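Local atomic coordinates of putative esterase (Sulfolobus solfataricus P2, PDB entry 2RAU), a protein that probably acts as a lipase or esterase of the alpha/beta-hydrolase class and binds calcium. Residues A[65-70]-A[85-90]; A[92-97]-A[345-350]. All coordinates share one frame; numbering follows the deposited sequence.

Contact 1 of 2, residues A[65-70]-A[85-90]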
ATOM      1  N   GLN A  65       5.327   3.692   5.433  1.00 24.78           N
ATOM      2  CA  GLN A  65       4.005   4.173   5.748  1.00 25.87           C
ATOM      3  C   GLN A  65       3.198   3.126   6.484  1.00 25.89           C
ATOM      4  O   GLN A  65       2.500   3.456   7.448  1.00 27.44           O
ATOM      5  CB  GLN A  65       3.254   4.618   4.506  1.00 26.83           C
ATOM      6  CG  GLN A  65       1.987   5.388   4.831  1.00 24.77           C
ATOM      7  CD  GLN A  65       1.252   5.832   3.619  1.00 26.68           C
ATOM      8  OE1 GLN A  65       1.100   5.094   2.636  1.00 27.79           O
ATOM      9  NE2 GLN A  65       0.774   7.072   3.672  1.00 24.69           N
ATOM     10  N   LEU A  66       3.318   1.873   6.036  1.00 25.54           N
ATOM     11  CA  LEU A  66       2.557   0.756   6.602  1.00 24.25           C
ATOM     12  C   LEU A  66       2.940   0.350   7.995  1.00 27.87           C
ATOM     13  O   LEU A  66       2.160  -0.308   8.687  1.00 26.87           O
ATOM     14  CB  LEU A  66       2.587  -0.443   5.662  1.00 28.21           C
ATOM     15  CG  LEU A  66       1.446  -0.582   4.660  1.00 34.05           C
ATOM     16  CD1 LEU A  66       0.882   0.702   4.061  1.00 34.02           C
ATOM     17  CD2 LEU A  66       1.648  -1.638   3.657  1.00 27.90           C
ATOM     18  N   VAL A  67       4.138   0.747   8.416  1.00 25.09           N
ATOM     19  CA  VAL A  67       4.623   0.441   9.752  1.00 28.50           C
ATOM     20  C   VAL A  67       4.513   1.666  10.654  1.00 26.74           C
ATOM     21  O   VAL A  67       3.954   1.596  11.714  1.00 25.14           O
ATOM     22  CB  VAL A  67       6.137  -0.038   9.742  1.00 24.80           C
ATOM     23  CG1 VAL A  67       6.668  -0.387  11.171  1.00 25.42           C
ATOM     24  CG2 VAL A  67       6.385  -1.173   8.722  1.00 21.14           C
ATOM     25  N   THR A  68       5.081   2.784  10.229  1.00 25.28           N
ATOM     26  CA  THR A  68       5.156   3.933  11.097  1.00 26.01           C
ATOM     27  C   THR A  68       4.428   5.209  10.615  1.00 25.75           C
ATOM     28  O   THR A  68       4.497   6.248  11.285  1.00 27.24           O
ATOM     29  CB  THR A  68       6.640   4.273  11.458  1.00 29.50           C
ATOM     30  OG1 THR A  68       7.387   4.390  10.262  1.00 26.52           O
ATOM     31  CG2 THR A  68       7.295   3.205  12.370  1.00 29.81           C
ATOM     32  N   ILE A  69       3.687   5.139   9.511  1.00 25.64           N
ATOM     33  CA  ILE A  69       2.912   6.278   9.036  1.00 26.26           C
ATOM     34  C   ILE A  69       3.831   7.495   8.931  1.00 24.18           C
ATOM     35  O   ILE A  69       3.523   8.598   9.398  1.00 27.22           O
ATOM     36  CB  ILE A  69       1.642   6.549   9.902  1.00 27.50           C
ATOM     37  CG1 ILE A  69       1.062   5.197  10.443  1.00 29.47           C
ATOM     38  CG2 ILE A  69       0.542   7.251   9.070  1.00 25.10           C
ATOM     39  CD1 ILE A  69      -0.166   5.331  11.330  1.00 29.24           C
ATOM     40  N   SER A  70       4.978   7.238   8.302  1.00 26.28           N
ATOM     41  CA  SER A  70       6.027   8.205   8.129  1.00 26.06           C
ATOM     42  C   SER A  70       6.641   8.135   6.728  1.00 26.75           C
ATOM     43  O   SER A  70       6.410   7.157   5.976  1.00 25.06           O
ATOM     44  CB  SER A  70       7.055   7.980   9.241  1.00 25.98           C
ATOM     45  OG  SER A  70       7.748   6.731   9.182  1.00 25.54           O
ATOM     46  N   ILE A  85      -2.824  -3.140   9.970  1.00 26.38           N
ATOM     47  CA  ILE A  85      -2.750  -4.585   9.677  1.00 26.32           C
ATOM     48  C   ILE A  85      -1.357  -5.136  10.007  1.00 26.64           C
ATOM     49  O   ILE A  85      -1.245  -6.243  10.540  1.00 26.45           O
ATOM     50  CB  ILE A  85      -3.232  -4.924   8.224  1.00 26.76           C
ATOM     51  CG1 ILE A  85      -3.446  -6.430   8.024  1.00 32.16           C
ATOM     52  CG2 ILE A  85      -2.323  -4.382   7.134  1.00 25.25           C
ATOM     53  CD1 ILE A  85      -4.262  -7.097   9.041  1.00 26.41           C
ATOM     54  N   VAL A  86      -0.299  -4.385   9.688  1.00 26.64           N
ATOM     55  CA  VAL A  86       1.070  -4.836   9.917  1.00 26.43           C
ATOM     56  C   VAL A  86       1.326  -5.054  11.398  1.00 27.44           C
ATOM     57  O   VAL A  86       1.743  -6.137  11.819  1.00 24.63           O
ATOM     58  CB  VAL A  86       2.127  -3.866   9.278  1.00 26.88           C
ATOM     59  CG1 VAL A  86       3.555  -4.172   9.803  1.00 25.33           C
ATOM     60  CG2 VAL A  86       2.077  -3.912   7.760  1.00 27.75           C
ATOM     61  N   LEU A  87       1.047  -4.035  12.195  1.00 26.81           N
ATOM     62  CA  LEU A  87       1.257  -4.083  13.647  1.00 26.42           C
ATOM     63  C   LEU A  87       0.344  -5.098  14.365  1.00 25.84           C
ATOM     64  O   LEU A  87       0.760  -5.807  15.263  1.00 26.57           O
ATOM     65  CB  LEU A  87       1.134  -2.690  14.229  1.00 27.91           C
ATOM     66  CG  LEU A  87       2.053  -1.571  13.658  1.00 25.29           C
ATOM     67  CD1 LEU A  87       1.865  -0.288  14.454  1.00 25.99           C
ATOM     68  CD2 LEU A  87       3.556  -1.904  13.636  1.00 25.35           C
ATOM     69  N   TYR A  88      -0.899  -5.166  13.932  1.00 26.56           N
ATOM     70  CA  TYR A  88      -1.885  -6.103  14.456  1.00 25.49           C
ATOM     71  C   TYR A  88      -1.466  -7.548  14.239  1.00 24.96           C
ATOM     72  O   TYR A  88      -1.517  -8.367  15.163  1.00 25.34           O
ATOM     73  CB  TYR A  88      -3.245  -5.861  13.759  1.00 25.97           C
ATOM     74  CG  TYR A  88      -4.353  -6.710  14.350  1.00 25.48           C
ATOM     75  CD1 TYR A  88      -5.059  -6.274  15.478  1.00 25.55           C
ATOM     76  CD2 TYR A  88      -4.687  -7.955  13.815  1.00 24.30           C
ATOM     77  CE1 TYR A  88      -6.073  -7.039  16.021  1.00 27.30           C
ATOM     78  CE2 TYR A  88      -5.717  -8.699  14.364  1.00 21.91           C
ATOM     79  CZ  TYR A  88      -6.387  -8.240  15.455  1.00 26.74           C
ATOM     80  OH  TYR A  88      -7.408  -8.961  16.001  1.00 25.83           O
ATOM     81  N   LEU A  89      -1.079  -7.871  13.014  1.00 26.46           N
ATOM     82  CA  LEU A  89      -0.612  -9.237  12.750  1.00 26.67           C
ATOM     83  C   LEU A  89       0.684  -9.542  13.497  1.00 24.64           C
ATOM     84  O   LEU A  89       0.840 -10.642  13.991  1.00 24.92           O
ATOM     85  CB  LEU A  89      -0.522  -9.535  11.252  1.00 26.92           C
ATOM     86  CG  LEU A  89      -1.810  -9.533  10.456  1.00 23.03           C
ATOM     87  CD1 LEU A  89      -1.428  -9.788   8.999  1.00 25.86           C
ATOM     88  CD2 LEU A  89      -2.805 -10.569  11.021  1.00 23.59           C
ATOM     89  N   ALA A  90       1.601  -8.577  13.591  1.00 23.98           N
ATOM     90  CA  ALA A  90       2.833  -8.795  14.362  1.00 24.58           C
ATOM     91  C   ALA A  90       2.522  -9.015  15.853  1.00 25.34           C
ATOM     92  O   ALA A  90       3.112  -9.892  16.490  1.00 23.56           O
ATOM     93  CB  ALA A  90       3.818  -7.650  14.152  1.00 23.94           C
TER
HETATM   94  O   HOH W   1      -0.163  -1.472   8.494  1.00 20.75           O

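Contact 2 of 2, residues A[92-97]-A[345-350]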
ATOM      1  N   ASN A  92      -0.011 -10.335  17.042  1.00 27.21           N
ATOM      2  CA  ASN A  92      -0.645 -11.640  17.103  1.00 25.16           C
ATOM      3  C   ASN A  92       0.237 -12.809  16.621  1.00 27.04           C
ATOM      4  O   ASN A  92      -0.254 -13.915  16.380  1.00 28.85           O
ATOM      5  CB  ASN A  92      -1.990 -11.524  16.384  1.00 27.13           C
ATOM      6  CG  ASN A  92      -3.015 -10.781  17.253  1.00 28.45           C
ATOM      7  OD1 ASN A  92      -3.529 -11.376  18.167  1.00 29.44           O
ATOM      8  ND2 ASN A  92      -3.253  -9.487  17.010  1.00 22.84           N
ATOM      9  N   GLY A  93       1.542 -12.557  16.547  1.00 24.42           N
ATOM     10  CA  GLY A  93       2.560 -13.588  16.437  1.00 24.22           C
ATOM     11  C   GLY A  93       3.213 -13.829  15.098  1.00 26.02           C
ATOM     12  O   GLY A  93       4.085 -14.683  14.994  1.00 24.25           O
ATOM     13  N   PHE A  94       2.815 -13.077  14.077  1.00 24.95           N
ATOM     14  CA  PHE A  94       3.353 -13.237  12.740  1.00 22.66           C
ATOM     15  C   PHE A  94       4.598 -12.392  12.495  1.00 24.38           C
ATOM     16  O   PHE A  94       4.759 -11.302  13.062  1.00 26.27           O
ATOM     17  CB  PHE A  94       2.311 -12.914  11.674  1.00 23.77           C
ATOM     18  CG  PHE A  94       1.262 -13.969  11.505  1.00 25.65           C
ATOM     19  CD1 PHE A  94       0.126 -13.973  12.307  1.00 27.55           C
ATOM     20  CD2 PHE A  94       1.408 -14.964  10.550  1.00 28.04           C
ATOM     21  CE1 PHE A  94      -0.815 -14.960  12.166  1.00 29.88           C
ATOM     22  CE2 PHE A  94       0.470 -15.945  10.395  1.00 30.70           C
ATOM     23  CZ  PHE A  94      -0.646 -15.955  11.186  1.00 25.19           C
ATOM     24  N   ASN A  95       5.480 -12.932  11.654  1.00 24.43           N
ATOM     25  CA  ASN A  95       6.547 -12.157  11.058  1.00 25.37           C
ATOM     26  C   ASN A  95       5.853 -11.437   9.892  1.00 25.67           C
ATOM     27  O   ASN A  95       5.352 -12.082   8.973  1.00 25.06           O
ATOM     28  CB  ASN A  95       7.689 -13.003  10.501  1.00 26.05           C
ATOM     29  CG  ASN A  95       8.544 -13.670  11.564  1.00 25.09           C
ATOM     30  OD1 ASN A  95       8.930 -13.039  12.567  1.00 27.59           O
ATOM     31  ND2 ASN A  95       8.825 -14.954  11.359  1.00 24.39           N
ATOM     32  N   VAL A  96       5.850 -10.116   9.917  1.00 25.99           N
ATOM     33  CA  VAL A  96       5.203  -9.329   8.864  1.00 24.11           C
ATOM     34  C   VAL A  96       6.250  -8.468   8.179  1.00 25.72           C
ATOM     35  O   VAL A  96       7.042  -7.844   8.827  1.00 26.89           O
ATOM     36  CB  VAL A  96       4.048  -8.442   9.408  1.00 25.15           C
ATOM     37  CG1 VAL A  96       3.241  -7.790   8.230  1.00 26.78           C
ATOM     38  CG2 VAL A  96       3.136  -9.317  10.383  1.00 24.42           C
ATOM     39  N   TYR A  97       6.218  -8.451   6.855  1.00 24.61           N
ATOM     40  CA  TYR A  97       7.184  -7.759   6.066  1.00 24.93           C
ATOM     41  C   TYR A  97       6.456  -6.850   5.119  1.00 24.42           C
ATOM     42  O   TYR A  97       5.306  -7.097   4.746  1.00 24.70           O
ATOM     43  CB  TYR A  97       8.013  -8.750   5.221  1.00 24.58           C
ATOM     44  CG  TYR A  97       8.777  -9.821   5.982  1.00 25.43           C
ATOM     45  CD1 TYR A  97       8.156 -11.008   6.378  1.00 22.94           C
ATOM     46  CD2 TYR A  97      10.118  -9.679   6.249  1.00 24.19           C
ATOM     47  CE1 TYR A  97       8.863 -12.025   7.018  1.00 22.73           C
ATOM     48  CE2 TYR A  97      10.844 -10.706   6.898  1.00 26.38           C
ATOM     49  CZ  TYR A  97      10.202 -11.867   7.281  1.00 23.03           C
ATOM     50  OH  TYR A  97      10.964 -12.852   7.871  1.00 24.71           O
ATOM     51  N   VAL A 345     -10.440 -10.243  11.146  1.00 25.93           N
ATOM     52  CA  VAL A 345     -10.985 -11.199  10.173  1.00 26.82           C
ATOM     53  C   VAL A 345      -9.840 -11.808   9.362  1.00 24.65           C
ATOM     54  O   VAL A 345      -9.826 -13.013   9.099  1.00 24.59           O
ATOM     55  CB  VAL A 345     -12.049 -10.528   9.230  1.00 25.66           C
ATOM     56  CG1 VAL A 345     -12.576 -11.558   8.193  1.00 28.00           C
ATOM     57  CG2 VAL A 345     -13.166  -9.919  10.063  1.00 24.35           C
ATOM     58  N   VAL A 346      -8.849 -10.991   8.979  1.00 23.75           N
ATOM     59  CA  VAL A 346      -7.656 -11.522   8.329  1.00 23.51           C
ATOM     60  C   VAL A 346      -6.915 -12.528   9.265  1.00 25.46           C
ATOM     61  O   VAL A 346      -6.551 -13.638   8.849  1.00 27.05           O
ATOM     62  CB  VAL A 346      -6.680 -10.402   7.880  1.00 21.61           C
ATOM     63  CG1 VAL A 346      -5.330 -11.044   7.420  1.00 23.61           C
ATOM     64  CG2 VAL A 346      -7.280  -9.517   6.783  1.00 27.64           C
ATOM     65  N   LEU A 347      -6.751 -12.179  10.536  1.00 24.69           N
ATOM     66  CA  LEU A 347      -6.111 -13.077  11.499  1.00 24.86           C
ATOM     67  C   LEU A 347      -6.861 -14.404  11.601  1.00 24.46           C
ATOM     68  O   LEU A 347      -6.254 -15.448  11.627  1.00 25.73           O
ATOM     69  CB  LEU A 347      -6.056 -12.434  12.888  1.00 24.08           C
ATOM     70  CG  LEU A 347      -5.288 -13.156  14.013  1.00 25.67           C
ATOM     71  CD1 LEU A 347      -3.826 -13.252  13.644  1.00 26.47           C
ATOM     72  CD2 LEU A 347      -5.491 -12.471  15.403  1.00 24.03           C
ATOM     73  N   LYS A 348      -8.180 -14.343  11.677  1.00 25.01           N
ATOM     74  CA  LYS A 348      -8.976 -15.542  11.814  1.00 26.01           C
ATOM     75  C   LYS A 348      -8.829 -16.400  10.562  1.00 25.49           C
ATOM     76  O   LYS A 348      -8.731 -17.636  10.638  1.00 24.69           O
ATOM     77  CB  LYS A 348     -10.432 -15.168  12.064  1.00 27.34           C
ATOM     78  CG  LYS A 348     -11.354 -16.333  12.170  1.00 30.75           C
ATOM     79  CD  LYS A 348     -12.789 -15.855  12.416  1.00 38.56           C
ATOM     80  N   TRP A 349      -8.857 -15.755   9.400  1.00 24.60           N
ATOM     81  CA  TRP A 349      -8.662 -16.459   8.139  1.00 26.10           C
ATOM     82  C   TRP A 349      -7.297 -17.153   8.116  1.00 27.05           C
ATOM     83  O   TRP A 349      -7.212 -18.321   7.731  1.00 26.68           O
ATOM     84  CB  TRP A 349      -8.783 -15.485   6.966  1.00 24.72           C
ATOM     85  CG  TRP A 349      -8.616 -16.140   5.651  1.00 26.20           C
ATOM     86  CD1 TRP A 349      -9.559 -16.781   4.944  1.00 28.77           C
ATOM     87  CD2 TRP A 349      -7.407 -16.220   4.889  1.00 26.16           C
ATOM     88  NE1 TRP A 349      -9.029 -17.258   3.777  1.00 28.09           N
ATOM     89  CE2 TRP A 349      -7.707 -16.901   3.707  1.00 27.65           C
ATOM     90  CE3 TRP A 349      -6.118 -15.716   5.068  1.00 23.76           C
ATOM     91  CZ2 TRP A 349      -6.738 -17.158   2.713  1.00 29.60           C
ATOM     92  CZ3 TRP A 349      -5.146 -15.982   4.088  1.00 25.96           C
ATOM     93  CH2 TRP A 349      -5.474 -16.671   2.920  1.00 23.03           C
ATOM     94  N   LEU A 350      -6.235 -16.438   8.504  1.00 24.73           N
ATOM     95  CA  LEU A 350      -4.904 -17.044   8.606  1.00 25.22           C
ATOM     96  C   LEU A 350      -4.878 -18.259   9.548  1.00 28.15           C
ATOM     97  O   LEU A 350      -4.211 -19.246   9.257  1.00 28.41           O
ATOM     98  CB  LEU A 350      -3.840 -16.037   9.049  1.00 27.12           C
ATOM     99  CG  LEU A 350      -3.466 -14.957   8.054  1.00 25.22           C
ATOM    100  CD1 LEU A 350      -2.732 -13.784   8.755  1.00 25.21           C
ATOM    101  CD2 LEU A 350      -2.676 -15.551   6.878  1.00 23.04           C
TER

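Contact 1 of 2, residues A[65-70]-A[85-90]
Val86 and Leu87 of one short helix meet Leu66 and Val67 at the end of another, and the contact divides into a close backbone approach with water beside it and an easier-fitting apolar part. The tight point is a carbonyl: Leu66 O lies 3.6 Å from Val86 CB, a van der Waals approach nearer than any between the side chains. The methyl groups fit less closely. Val86 has CG2 anti to the carbonyl carbon, which lays this methyl 4.1 Å from CB of Leu66. Val86 CG1, anti to the backbone N (chi1 167°), reaches Val67 CG2 at 4.3 Å. One residue further on, Leu87 brings its fork to the same valine: Leu87 CD2 lies 4.2 Å from Val67 CG1, while Leu87 CD1 stands 3.9 Å from Val67 O. In the alpha/beta-hydrolase fold, to which the family belongs, helices cover the central sheet; here Val67 and Val86 both also rest on Val43 of strand 37-45, so the apolar part continues into the sheet. No direct hydrogen bond joins residues 65-70 to 85-90; a water bridges them, reaching the same carbonyl from another direction. It donates to Leu66 O at 2.6 Å and accepts from Val86 N at 3.2 Å. The partly exposed side chain of Leu66 lies about 4 Å from an unidentified bound molecule.

Contact 2 of 2, residues A[92-97]-A[345-350]
Phe94 and Asn92 meet Leu347 and Leu350 where a Schellman motif ends helix 85-91 and strand 94-100 of the alpha/beta-hydrolase sheet begins. Gly93, with positive phi, is the C-prime residue of that motif, in which Phe94 N returns to Leu89 O and Gly93 N to Ala90 O. The aromatic interaction is a CH-pi contact: Leu350 CD1 sits over one face of the Phe94 ring, 4.2 Å from its centroid and 22° off the normal, displaced toward CZ. Apolar contacts extend it, with Leu350 CB 3.8 Å from Phe94 CZ, and Leu347 CD1 coming obliquely to Phe94 CE1 at the same distance. Replacing Phe94 by an alanine would probably open a gap beside Leu347 and Leu350 and leave the CD1 methyl of Leu350 without its aromatic face. The contact with Asn92 mixes polar and apolar groups. Its amide nitrogen ND2 is hydrogen-bonded to Tyr88 O, back in the preceding helix, while its side chain crosses that of Leu347 at about a right angle. With CG anti to the backbone N (chi1 -174°), Leu347 carries its fork to this partner, and the two methyls lie along the CB-CG bond of Asn92: Leu347 CD1 3.7 Å from Asn92 CB, and Leu347 CD2 3.5 Å from Asn92 CG.

Overall arrangement
Read from the N terminus, the two contacts follow in series, neither nested nor crossed. Contact 1 closes first, bringing helix 63-68 against helix 85-91 across a short link that holds strands 70-71 and 74-75. The chain then turns directly from helix 85-91 into strand 94-100, and from this turn contact 2 spans nearly 250 residues to helix 338-353 near the C terminus, closing a far larger loop. Their centres are 12 Å apart, and helix 85-91 connects them: Val96 CG2 packs 3.8 Å from Leu89 CB. Contact 1 thus pairs two helices close in sequence, whereas contact 2 sets a distant helix against the turn at the start of a central-sheet strand.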